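PDB 5ZE8: cytochrome c552 from Thermochromatium tepidum, which probably transfers electrons at low potential through five hemes c bound along a single chain in a photosynthetic purple sulfur bacterium. Local coordinates for residues A[216-220]-A[221-225]; A[276-279]-A[280-284]. All coordinates share one frame; numbering follows the deposited sequence.

Interaction 1 of 2, residues A[216-220]-A[221-225]; sequences PRQLR and TSDAC. With HEC (heme c), chain E.
R217 of helix 216-220 and T221 after it meet where an ST turn carries the chain toward C225, the first cysteine of a CXXCH heme-attachment motif. The case illustrates how one side-chain hydroxyl can serve as both donor and acceptor between a helix carbonyl and the turn that follows. Among the hydrogen bonds, T221 OG1 donates to R217 O at 2.7 Å, almost straight along the C=O axis (164°). The same hydroxyl oxygen accepts from D223 N at 3.2 Å, the bond that defines the ST turn. A first torsion of 75° sets OG1 between the backbone N and the carbonyl carbon of T221, from where it reaches back to the helix and forward to the turn together. One hydroxyl is thus fixed by two bonds.

Q218 meets D223 twice, at the backbone carbonyl directly and at the carboxylate through a water. The Q218 chain first runs away from its own N and then bends at CB-CG (chi2 60°), which brings NE2 round to make a weak bond to D223 O at 3.2 Å. Q218 OE1 and D223 OD2 share one water, at 2.6 Å from OE1 and 2.9 Å from OD2. D223 O has a second partner in the hydroxyl of Y153, and the carbonyls of L219 and T221 both accept from the amide of Q257 in helix 256-260.

Packing is lighter. The methyl CG2 of T221 lies over one face of the R217 guanidinium, displaced toward its rim, while A224 CB rests against the carbonyl of Q218. The covalent link follows directly: C225, at the N-cap position of helix 226-229, joins heme c through a thioether, SG to CAB at 1.9 Å.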
loop_
_atom_site.group_PDB
_atom_site.type_symbol
_atom_site.label_atom_id
_atom_site.label_comp_id
_atom_site.label_asym_id
_atom_site.label_seq_id
_atom_site.Cartn_x
_atom_site.Cartn_y
_atom_site.Cartn_z
ATOM N N PRO A 216 -19.432 10.563 9.308
ATOM C CA PRO A 216 -19.497 9.164 8.902
ATOM C C PRO A 216 -19.133 8.935 7.465
ATOM O O PRO A 216 -18.544 7.884 7.200
ATOM C CB PRO A 216 -20.963 8.733 9.205
ATOM C CG PRO A 216 -21.697 9.972 9.392
ATOM C CD PRO A 216 -20.727 11.020 9.880
ATOM N N ARG A 217 -19.531 9.826 6.560
ATOM C CA ARG A 217 -19.246 9.584 5.135
ATOM C C ARG A 217 -17.783 9.654 4.806
ATOM O O ARG A 217 -17.254 8.769 4.116
ATOM C CB ARG A 217 -20.173 10.406 4.257
ATOM C CG ARG A 217 -21.636 9.930 4.532
ATOM C CD ARG A 217 -22.497 9.678 3.288
ATOM N NE ARG A 217 -21.688 9.313 2.123
ATOM C CZ ARG A 217 -21.646 8.132 1.500
ATOM N NH1 ARG A 217 -20.819 8.008 0.451
ATOM N NH2 ARG A 217 -22.399 7.078 1.890
ATOM N N GLN A 218 -17.055 10.532 5.460
ATOM C CA GLN A 218 -15.604 10.541 5.287
ATOM C C GLN A 218 -14.907 9.367 5.945
ATOM O O GLN A 218 -14.053 8.714 5.323
ATOM C CB GLN A 218 -15.012 11.842 5.877
ATOM C CG GLN A 218 -13.494 11.954 5.860
ATOM C CD GLN A 218 -12.808 11.901 4.514
ATOM O OE1 GLN A 218 -13.377 12.324 3.471
ATOM N NE2 GLN A 218 -11.550 11.423 4.514
ATOM N N LEU A 219 -15.241 9.117 7.173
ATOM C CA LEU A 219 -14.505 8.127 7.957
ATOM C C LEU A 219 -14.836 6.662 7.624
ATOM O O LEU A 219 -14.033 5.745 7.836
ATOM C CB LEU A 219 -14.719 8.336 9.469
ATOM C CG LEU A 219 -13.797 9.343 10.155
ATOM C CD1 LEU A 219 -12.355 8.870 10.218
ATOM C CD2 LEU A 219 -13.907 10.732 9.573
ATOM N N ARG A 220 -16.086 6.393 7.191
ATOM C CA ARG A 220 -16.514 5.025 7.009
ATOM C C ARG A 220 -16.455 4.522 5.592
ATOM O O ARG A 220 -16.677 3.289 5.376
ATOM C CB ARG A 220 -17.929 4.787 7.547
ATOM C CG ARG A 220 -18.158 5.065 9.000
ATOM C CD ARG A 220 -19.311 4.158 9.393
ATOM N NE ARG A 220 -19.746 4.403 10.770
ATOM C CZ ARG A 220 -19.301 3.783 11.832
ATOM N NH1 ARG A 220 -18.333 2.886 11.779
ATOM N NH2 ARG A 220 -19.741 4.164 13.002
ATOM N N THR A 221 -16.201 5.393 4.619
ATOM C CA THR A 221 -16.126 4.990 3.215
ATOM C C THR A 221 -14.707 5.191 2.653
ATOM O O THR A 221 -13.813 5.696 3.337
ATOM C CB THR A 221 -17.086 5.813 2.339
ATOM O OG1 THR A 221 -16.585 7.140 2.119
ATOM C CG2 THR A 221 -18.451 5.868 3.005
ATOM N N SER A 222 -14.510 4.804 1.394
ATOM C CA SER A 222 -13.260 4.942 0.764
ATOM C C SER A 222 -12.811 6.358 0.637
ATOM O O SER A 222 -11.604 6.580 0.322
ATOM C CB SER A 222 -13.220 4.268 -0.612
ATOM O OG SER A 222 -14.057 4.949 -1.578
ATOM N N ASP A 223 -13.670 7.356 0.888
ATOM C CA ASP A 223 -13.182 8.736 0.994
ATOM C C ASP A 223 -12.006 8.885 1.944
ATOM O O ASP A 223 -11.226 9.828 1.766
ATOM C CB ASP A 223 -14.323 9.678 1.456
ATOM C CG ASP A 223 -15.385 9.906 0.356
ATOM O OD1 ASP A 223 -15.340 9.315 -0.750
ATOM O OD2 ASP A 223 -16.316 10.685 0.636
ATOM N N ALA A 224 -11.931 8.008 2.929
ATOM C CA ALA A 224 -10.871 8.057 3.950
ATOM C C ALA A 224 -9.524 7.728 3.322
ATOM O O ALA A 224 -8.496 8.014 4.003
ATOM C CB ALA A 224 -11.163 7.096 5.069
ATOM N N CYS A 225 -9.482 7.113 2.141
ATOM C CA CYS A 225 -8.221 6.572 1.615
ATOM C C CYS A 225 -7.878 7.145 0.244
ATOM O O CYS A 225 -6.734 7.106 -0.175
ATOM C CB CYS A 225 -8.335 5.036 1.481
ATOM S SG CYS A 225 -9.089 4.244 2.940
HETATM FE FE HEC E . -2.405 4.308 3.150
HETATM C CHA HEC E . 0.506 2.585 2.707
HETATM C CHB HEC E . -4.125 1.357 3.410
HETATM C CHC HEC E . -5.230 6.066 3.944
HETATM C CHD HEC E . -0.808 7.285 2.381
HETATM N NA HEC E . -1.891 2.390 3.080
HETATM C C1A HEC E . -0.638 1.827 2.900
HETATM C C2A HEC E . -0.699 0.384 2.913
HETATM C C3A HEC E . -2.017 0.094 3.050
HETATM C C4A HEC E . -2.736 1.321 3.258
HETATM C CMA HEC E . -2.650 -1.295 3.152
HETATM C CAA HEC E . 0.426 -0.552 2.654
HETATM C CBA HEC E . 1.136 -0.898 3.960
HETATM C CGA HEC E . 2.345 -1.795 3.679
HETATM O O1A HEC E . 3.240 -1.465 2.875
HETATM O O2A HEC E . 2.522 -2.854 4.352
HETATM N NB HEC E . -4.313 3.768 3.569
HETATM C C1B HEC E . -4.854 2.532 3.577
HETATM C C2B HEC E . -6.256 2.623 3.831
HETATM C C3B HEC E . -6.578 3.922 3.981
HETATM C C4B HEC E . -5.308 4.659 3.884
HETATM C CMB HEC E . -7.187 1.416 3.885
HETATM C CAB HEC E . -7.867 4.551 4.363
HETATM C CBB HEC E . -8.485 3.962 5.529
HETATM N NC HEC E . -2.905 6.226 3.187
HETATM C C1C HEC E . -4.074 6.769 3.530
HETATM C C2C HEC E . -4.090 8.254 3.464
HETATM C C3C HEC E . -2.856 8.564 3.010
HETATM C C4C HEC E . -2.106 7.337 2.830
HETATM C CMC HEC E . -5.271 9.162 3.773
HETATM C CAC HEC E . -2.257 9.935 2.669
HETATM C CBC HEC E . -2.488 11.028 3.518
HETATM N ND HEC E . -0.576 4.785 2.642
HETATM C C1D HEC E . -0.082 6.051 2.341
HETATM C C2D HEC E . 1.337 5.992 2.032
HETATM C C3D HEC E . 1.717 4.714 2.144
HETATM C C4D HEC E . 0.501 3.959 2.546
HETATM C CMD HEC E . 2.113 7.190 1.650
HETATM C CAD HEC E . 3.137 4.162 1.855
HETATM C CBD HEC E . 4.192 4.694 2.780
HETATM C CGD HEC E . 5.533 4.035 2.488
HETATM O O1D HEC E . 5.648 2.833 2.099
HETATM O O2D HEC E . 6.566 4.755 2.653
HETATM O O HOH W 1 -15.691 12.957 2.381
#

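Interaction 2 of 2, residues A[276-279]-A[280-284]; sequences HHEA and MLKRS. With HEC (heme c), chain E.
H277 and L281 close the first turn of helix 278-283, while H276, just ahead of it, takes hold of a propionate of heme c. The carboxylate is gripped by two N-H groups of one residue: ring ND1 of H276 donates to O1A at 2.7 Å, with the oxygen at the ring edge and in its plane, and backbone N of H276 donates to O2A at 3.0 Å. This pairing follows from a first torsion of -73°, which places CG beside the backbone N and lets ring and backbone face the same carboxylate. H277 adds its ring edge, with CD2 3.6 Å from O2A. With an alanine at H276 the ring donor to O1A is gone, and the propionate, still held by the backbone N at O2A, would probably be freer to turn.

The second shell is the helix start that follows. H277 sits at the N-cap position, and its carbonyl accepts from L281 N at 3.1 Å in a nearly straight bond, with a weak second one from M280 N. The next turn is closed by K282 N to E278 O at 3.0 Å. The side chains of E278 and K282 also meet one turn apart as a salt bridge, but their charged atoms are modelled too close for the detail to be trusted. At the far end S284 folds back on L281 O, which its OG reaches at 2.8 Å and its backbone N also bonds, both from the same face of the carbonyl.

Further out, M280, L281 and S284 line the pocket of another heme c. S284 then leads straight into strand 285-294, bonding by its backbone to L307 just beyond strand 297-306 and by its carbonyl to Q308.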
loop_
_atom_site.group_PDB
_atom_site.type_symbol
_atom_site.label_atom_id
_atom_site.label_comp_id
_atom_site.label_asym_id
_atom_site.label_seq_id
_atom_site.Cartn_x
_atom_site.Cartn_y
_atom_site.Cartn_z
ATOM N N HIS A 276 4.365 -5.077 3.376
ATOM C CA HIS A 276 5.427 -5.238 4.348
ATOM C C HIS A 276 5.037 -6.302 5.380
ATOM O O HIS A 276 5.794 -6.495 6.364
ATOM C CB HIS A 276 5.737 -3.903 5.023
ATOM C CG HIS A 276 6.458 -2.918 4.166
ATOM N ND1 HIS A 276 5.832 -2.154 3.210
ATOM C CD2 HIS A 276 7.771 -2.616 4.069
ATOM C CE1 HIS A 276 6.729 -1.415 2.572
ATOM N NE2 HIS A 276 7.915 -1.623 3.158
ATOM N N HIS A 277 3.880 -6.957 5.247
ATOM C CA HIS A 277 3.352 -7.845 6.235
ATOM C C HIS A 277 2.991 -9.190 5.627
ATOM O O HIS A 277 1.964 -9.373 5.017
ATOM C CB HIS A 277 2.207 -7.138 6.899
ATOM C CG HIS A 277 2.706 -5.990 7.700
ATOM N ND1 HIS A 277 3.342 -6.184 8.905
ATOM C CD2 HIS A 277 2.925 -4.701 7.366
ATOM C CE1 HIS A 277 3.806 -5.019 9.343
ATOM N NE2 HIS A 277 3.593 -4.111 8.414
ATOM N N GLU A 278 3.858 -10.147 5.909
ATOM C CA GLU A 278 3.698 -11.511 5.433
ATOM C C GLU A 278 2.352 -12.205 5.777
ATOM O O GLU A 278 1.758 -12.852 4.965
ATOM C CB GLU A 278 4.961 -12.334 5.891
ATOM C CG GLU A 278 4.875 -13.842 5.692
ATOM C CD GLU A 278 6.041 -14.636 6.362
ATOM O OE1 GLU A 278 5.804 -15.790 6.858
ATOM O OE2 GLU A 278 7.182 -14.122 6.386
ATOM N N ALA A 279 1.761 -12.051 6.977
ATOM C CA ALA A 279 0.425 -12.653 7.177
ATOM C C ALA A 279 -0.649 -12.141 6.325
ATOM O O ALA A 279 -1.547 -12.879 5.877
ATOM C CB ALA A 279 0.039 -12.528 8.663
ATOM N N MET A 280 -0.621 -10.831 6.013
ATOM C CA MET A 280 -1.592 -10.281 5.170
ATOM C C MET A 280 -1.379 -10.877 3.755
ATOM O O MET A 280 -2.317 -11.116 3.041
ATOM C CB MET A 280 -1.437 -8.736 5.165
ATOM C CG MET A 280 -2.548 -8.066 4.536
ATOM S SD MET A 280 -4.055 -8.232 5.584
ATOM C CE MET A 280 -5.105 -7.137 4.624
ATOM N N LEU A 281 -0.142 -10.864 3.309
ATOM C CA LEU A 281 0.167 -11.372 1.956
ATOM C C LEU A 281 -0.279 -12.838 1.776
ATOM O O LEU A 281 -0.780 -13.205 0.776
ATOM C CB LEU A 281 1.658 -11.278 1.716
ATOM C CG LEU A 281 2.152 -9.819 1.467
ATOM C CD1 LEU A 281 3.656 -9.805 1.568
ATOM C CD2 LEU A 281 1.666 -9.357 0.130
ATOM N N LYS A 282 -0.065 -13.640 2.782
ATOM C CA LYS A 282 -0.569 -15.097 2.669
ATOM C C LYS A 282 -2.050 -15.262 2.579
ATOM O O LYS A 282 -2.575 -16.181 1.918
ATOM C CB LYS A 282 -0.012 -15.892 3.792
ATOM C CG LYS A 282 1.455 -16.073 3.805
ATOM C CD LYS A 282 1.947 -16.682 5.112
ATOM C CE LYS A 282 3.434 -16.837 5.098
ATOM N NZ LYS A 282 3.895 -17.017 6.505
ATOM N N ARG A 283 -2.763 -14.367 3.188
ATOM C CA ARG A 283 -4.222 -14.313 3.045
ATOM C C ARG A 283 -4.727 -13.745 1.835
ATOM O O ARG A 283 -5.900 -13.856 1.532
ATOM C CB ARG A 283 -4.870 -13.605 4.271
ATOM C CG ARG A 283 -4.936 -14.494 5.496
ATOM C CD ARG A 283 -6.053 -15.547 5.500
ATOM N NE ARG A 283 -7.336 -14.886 5.437
ATOM C CZ ARG A 283 -7.979 -14.480 6.524
ATOM N NH1 ARG A 283 -7.423 -14.643 7.710
ATOM N NH2 ARG A 283 -9.106 -13.786 6.409
ATOM N N SER A 284 -3.888 -13.116 1.025
ATOM C CA SER A 284 -4.407 -12.316 -0.006
ATOM C C SER A 284 -4.798 -13.014 -1.273
ATOM O O SER A 284 -5.498 -12.454 -2.116
ATOM C CB SER A 284 -3.394 -11.213 -0.314
ATOM O OG SER A 284 -2.309 -11.761 -1.062
HETATM FE FE HEC E . -2.405 4.308 3.150
HETATM C CHA HEC E . 0.506 2.585 2.707
HETATM C CHB HEC E . -4.125 1.357 3.410
HETATM C CHC HEC E . -5.230 6.066 3.944
HETATM C CHD HEC E . -0.808 7.285 2.381
HETATM N NA HEC E . -1.891 2.390 3.080
HETATM C C1A HEC E . -0.638 1.827 2.900
HETATM C C2A HEC E . -0.699 0.384 2.913
HETATM C C3A HEC E . -2.017 0.094 3.050
HETATM C C4A HEC E . -2.736 1.321 3.258
HETATM C CMA HEC E . -2.650 -1.295 3.152
HETATM C CAA HEC E . 0.426 -0.552 2.654
HETATM C CBA HEC E . 1.136 -0.898 3.960
HETATM C CGA HEC E . 2.345 -1.795 3.679
HETATM O O1A HEC E . 3.240 -1.465 2.875
HETATM O O2A HEC E . 2.522 -2.854 4.352
HETATM N NB HEC E . -4.313 3.768 3.569
HETATM C C1B HEC E . -4.854 2.532 3.577
HETATM C C2B HEC E . -6.256 2.623 3.831
HETATM C C3B HEC E . -6.578 3.922 3.981
HETATM C C4B HEC E . -5.308 4.659 3.884
HETATM C CMB HEC E . -7.187 1.416 3.885
HETATM C CAB HEC E . -7.867 4.551 4.363
HETATM C CBB HEC E . -8.485 3.962 5.529
HETATM N NC HEC E . -2.905 6.226 3.187
HETATM C C1C HEC E . -4.074 6.769 3.530
HETATM C C2C HEC E . -4.090 8.254 3.464
HETATM C C3C HEC E . -2.856 8.564 3.010
HETATM C C4C HEC E . -2.106 7.337 2.830
HETATM C CMC HEC E . -5.271 9.162 3.773
HETATM C CAC HEC E . -2.257 9.935 2.669
HETATM C CBC HEC E . -2.488 11.028 3.518
HETATM N ND HEC E . -0.576 4.785 2.642
HETATM C C1D HEC E . -0.082 6.051 2.341
HETATM C C2D HEC E . 1.337 5.992 2.032
HETATM C C3D HEC E . 1.717 4.714 2.144
HETATM C C4D HEC E . 0.501 3.959 2.546
HETATM C CMD HEC E . 2.113 7.190 1.650
HETATM C CAD HEC E . 3.137 4.162 1.855
HETATM C CBD HEC E . 4.192 4.694 2.780
HETATM C CGD HEC E . 5.533 4.035 2.488
HETATM O O1D HEC E . 5.648 2.833 2.099
HETATM O O2D HEC E . 6.566 4.755 2.653
#

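One heme c joins the two contacts, from different parts of its rim. Interaction 1 delivers the thioether at CAB, and interaction 2 holds the propionate that ends in O1A and O2A. The centres lie 24 Å apart and the nearest atoms about 12 Å; they do not touch, and the macrocycle is a body both contact. C225 SG is 6.7 Å from HEC FE. H276 ND1 is 10.5 Å from HEC FE. Residues 216-225 border a further heme at the side chain of R220, and residues 276-284 border further hemes at H276 and at L281. Both thus touch more than one heme, as is consistent with a probable role in electron transfer through several cofactors.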